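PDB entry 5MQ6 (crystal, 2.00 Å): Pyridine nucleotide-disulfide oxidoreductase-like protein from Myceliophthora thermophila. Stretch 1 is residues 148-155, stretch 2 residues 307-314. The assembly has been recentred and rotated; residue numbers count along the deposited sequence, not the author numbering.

Stretch 1 148-155: YIPKSKYA
Stretch 2 (307-314) WRGQRPTD

Two backbone hydrogen bonds join segments 148-155 and 307-314 of one chain: Lys-153 N donates to Arg-311 O (2.8 Å, 160°) and Thr-313 N to Lys-151 O (2.9 Å, nearly straight at 174°). Thr-313, chi1 m, points its CA-to-CB bond toward the first segment and donates a very short hydrogen bond from OG1 to Pro-150 O (2.5 Å). The same OG1 stands 3.3 Å from Ser-152 N, but the angle is too poor for a bond.

The two backbone bonds frame a single beta bridge, which sets the register of these irregular segments: Ser-152 is paired with Pro-312, their CA atoms 4.1 Å apart, and Lys-153 CA lies 5.4 Å from Arg-311 CA, so the backbones run antiparallel. Between the two bonds Ser-152 CA comes within 3.3 Å of Arg-311 O. The bridged residues are extended, Ser-152 at phi/psi -141/173 and Pro-312 at -69/152, as is the neighbouring Arg-311 at -160/140, whereas Lys-151 (-74/-29) and Lys-153 (-63/-37) turn the first segment before and after the bridge.

Beyond Lys-153, the Gln-310 side chain takes over from the backbone. With chi1 t, chi2 p and chi3 -58°, its amide comes up to Tyr-154 and pairs with both backbone polar groups: Tyr-154 N donates to Gln-310 OE1 (3.1 Å, 147°), and Gln-310 NE2 donates to Tyr-154 O (2.9 Å, 167°). Gln-310 OE1 also accepts from Arg-311 N within its own segment (3.0 Å, 155°), which ties the amide to its own backbone while it reaches across.

The CA-to-CB bond of Tyr-154 (phi/psi -124/124, chi1 m, chi2 -68°) points toward the second segment, and the Arg-308 guanidinium lies flat on the Tyr-154 ring, centres 3.5 Å apart and planes at 20°. Arg-308 CZ sits 3.5 Å from the Tyr-154 ring centroid, 20° off the normal, a cation-pi geometry; Arg-308 CD adds a CH-pi contact at 4.0 Å from that centroid. The Arg-308 chi angles, t, p, m and 176°, fold the chain so that a CA-to-CB bond directed sideways still delivers the guanidinium to the ring. At the ring edge, Tyr-154 CE2 is 3.9 Å from Gly-309 O. A water donates to Tyr-154 OH and to Gly-309 O, each 3.0 Å away. Gly-309 adopts phi/psi 63/49, a positive phi that favours glycine; an ideal CB here would clash with Trp-307 CZ3 at 2.7 Å.

Lys-153 (chi1 t, chi2 139°, chi3 t, chi4 108°) runs beside Arg-311 (chi1 -148°, chi2 t, chi3 p, chi4 72°): Lys-153 CD meets the edge of the guanidinium, 4.1 Å from Arg-311 NE. A second water accepts from Lys-153 NZ (2.9 Å) and, weakly, from Arg-311 NH2 (2.6 Å), linking the two cationic groups. At the other end of the contact, Ile-149 (chi1 m, chi2 t) touches Thr-313 through their CG2 atoms at 4.0 Å, a small apolar contact. Ser-152 CB packs 3.6 Å from Gln-310 NE2. Together the segments bury 517 Å² between them.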

# COMPACT_ATOMS: atom_id res chain seq x y z
N TYR A 148 2.01 12.13 21.03
CA TYR A 148 0.73 12.45 20.46
C TYR A 148 -0.31 11.39 20.83
O TYR A 148 -0.00 10.18 20.89
CB TYR A 148 0.82 12.54 18.95
CG TYR A 148 -0.49 12.93 18.34
CD1 TYR A 148 -1.06 14.19 18.61
CD2 TYR A 148 -1.19 12.06 17.52
CE1 TYR A 148 -2.27 14.57 18.07
CE2 TYR A 148 -2.44 12.44 16.98
CZ TYR A 148 -2.97 13.67 17.27
OH TYR A 148 -4.17 14.03 16.76
N ILE A 149 -1.53 11.85 21.11
CA ILE A 149 -2.65 10.97 21.50
C ILE A 149 -3.64 11.15 20.39
O ILE A 149 -4.23 12.21 20.29
CB ILE A 149 -3.30 11.37 22.87
CG1 ILE A 149 -2.29 11.24 23.96
CG2 ILE A 149 -4.48 10.47 23.24
CD1 ILE A 149 -2.69 11.80 25.31
N PRO A 150 -3.84 10.12 19.55
CA PRO A 150 -4.86 10.21 18.56
C PRO A 150 -6.27 10.43 19.14
O PRO A 150 -6.55 9.95 20.24
CB PRO A 150 -4.74 8.87 17.80
CG PRO A 150 -3.35 8.45 18.05
CD PRO A 150 -3.19 8.82 19.49
N LYS A 151 -7.08 11.17 18.39
CA LYS A 151 -8.41 11.66 18.82
C LYS A 151 -9.48 10.57 18.86
O LYS A 151 -10.40 10.66 19.63
CB LYS A 151 -8.90 12.76 17.92
CG LYS A 151 -8.10 14.07 18.06
CD LYS A 151 -8.30 14.96 16.84
CE LYS A 151 -7.49 16.27 16.95
NZ LYS A 151 -7.28 16.93 15.63
N SER A 152 -9.33 9.56 18.02
CA SER A 152 -10.30 8.47 17.81
C SER A 152 -9.60 7.10 17.62
O SER A 152 -8.33 7.00 17.50
CB SER A 152 -11.14 8.76 16.61
OG SER A 152 -11.80 10.02 16.76
N LYS A 153 -10.44 6.07 17.59
CA LYS A 153 -9.98 4.71 17.31
C LYS A 153 -9.37 4.55 15.90
O LYS A 153 -8.47 3.80 15.76
CB LYS A 153 -11.04 3.63 17.52
CG LYS A 153 -10.40 2.23 17.50
CD LYS A 153 -10.95 1.30 18.55
CE LYS A 153 -10.52 -0.14 18.46
NZ LYS A 153 -9.54 -0.50 19.56
N TYR A 154 -9.93 5.22 14.92
CA TYR A 154 -9.52 5.27 13.55
C TYR A 154 -9.31 6.76 13.22
O TYR A 154 -10.22 7.61 13.35
CB TYR A 154 -10.58 4.65 12.66
CG TYR A 154 -10.85 3.22 13.15
CD1 TYR A 154 -9.84 2.21 13.01
CD2 TYR A 154 -12.01 2.90 13.84
CE1 TYR A 154 -10.00 0.94 13.52
CE2 TYR A 154 -12.15 1.64 14.40
CZ TYR A 154 -11.19 0.66 14.21
OH TYR A 154 -11.34 -0.57 14.73
N ALA A 155 -8.12 7.06 12.74
CA ALA A 155 -7.76 8.42 12.34
C ALA A 155 -8.30 8.84 11.00
O ALA A 155 -8.23 8.09 10.02
CB ALA A 155 -6.21 8.58 12.35
N TRP A 307 -17.81 -4.63 10.20
CA TRP A 307 -18.18 -3.54 11.03
C TRP A 307 -16.93 -2.73 11.40
O TRP A 307 -15.82 -3.26 11.42
CB TRP A 307 -18.86 -4.03 12.29
CG TRP A 307 -17.99 -4.94 13.18
CD1 TRP A 307 -17.86 -6.27 13.08
CD2 TRP A 307 -17.19 -4.56 14.29
NE1 TRP A 307 -17.02 -6.76 14.04
CE2 TRP A 307 -16.60 -5.74 14.82
CE3 TRP A 307 -16.93 -3.33 14.92
CZ2 TRP A 307 -15.75 -5.72 15.90
CZ3 TRP A 307 -16.11 -3.31 16.01
CH2 TRP A 307 -15.52 -4.49 16.50
N ARG A 308 -17.14 -1.43 11.64
CA ARG A 308 -16.04 -0.52 12.03
C ARG A 308 -15.93 -0.22 13.51
O ARG A 308 -14.83 -0.33 14.11
CB ARG A 308 -16.17 0.78 11.26
CG ARG A 308 -15.15 1.89 11.57
CD ARG A 308 -13.83 1.56 10.94
NE ARG A 308 -13.22 0.34 11.53
CZ ARG A 308 -12.06 -0.21 11.08
NH1 ARG A 308 -11.35 0.34 10.07
NH2 ARG A 308 -11.58 -1.30 11.68
N GLY A 309 -17.03 0.24 14.14
CA GLY A 309 -16.91 0.61 15.51
C GLY A 309 -15.99 1.77 15.90
O GLY A 309 -15.18 1.69 16.85
N GLN A 310 -16.15 2.86 15.19
CA GLN A 310 -15.44 4.11 15.45
C GLN A 310 -15.91 4.59 16.80
O GLN A 310 -17.07 4.36 17.15
CB GLN A 310 -15.70 5.14 14.37
CG GLN A 310 -15.14 6.53 14.68
CD GLN A 310 -13.61 6.56 14.68
OE1 GLN A 310 -12.93 5.84 15.44
NE2 GLN A 310 -13.03 7.42 13.86
N ARG A 311 -14.99 5.22 17.53
CA ARG A 311 -15.10 5.53 18.93
C ARG A 311 -14.07 6.68 19.20
O ARG A 311 -12.93 6.67 18.66
CB ARG A 311 -14.64 4.25 19.66
CG ARG A 311 -15.24 3.91 20.97
CD ARG A 311 -14.56 2.69 21.68
NE ARG A 311 -13.12 2.84 21.70
CZ ARG A 311 -12.40 3.69 22.46
NH1 ARG A 311 -12.99 4.45 23.39
NH2 ARG A 311 -11.05 3.78 22.30
N PRO A 312 -14.44 7.67 20.02
CA PRO A 312 -13.44 8.66 20.48
C PRO A 312 -12.42 8.03 21.44
O PRO A 312 -12.72 7.04 22.05
CB PRO A 312 -14.31 9.73 21.18
CG PRO A 312 -15.54 8.95 21.58
CD PRO A 312 -15.81 8.06 20.41
N THR A 313 -11.21 8.54 21.51
CA THR A 313 -10.22 8.00 22.45
C THR A 313 -10.70 8.35 23.88
O THR A 313 -11.12 9.47 24.10
CB THR A 313 -8.79 8.64 22.23
OG1 THR A 313 -8.31 8.30 20.94
CG2 THR A 313 -7.79 8.15 23.22
N ASP A 314 -10.58 7.41 24.81
CA ASP A 314 -10.90 7.63 26.23
C ASP A 314 -9.65 7.83 27.05
O ASP A 314 -8.82 6.92 27.12
CB ASP A 314 -11.64 6.44 26.85
CG ASP A 314 -11.80 6.61 28.36
OD1 ASP A 314 -12.38 7.62 28.77
OD2 ASP A 314 -11.28 5.80 29.15
O HOH W 1 -10.32 1.31 21.68
O HOH W 2 -13.49 -0.73 16.80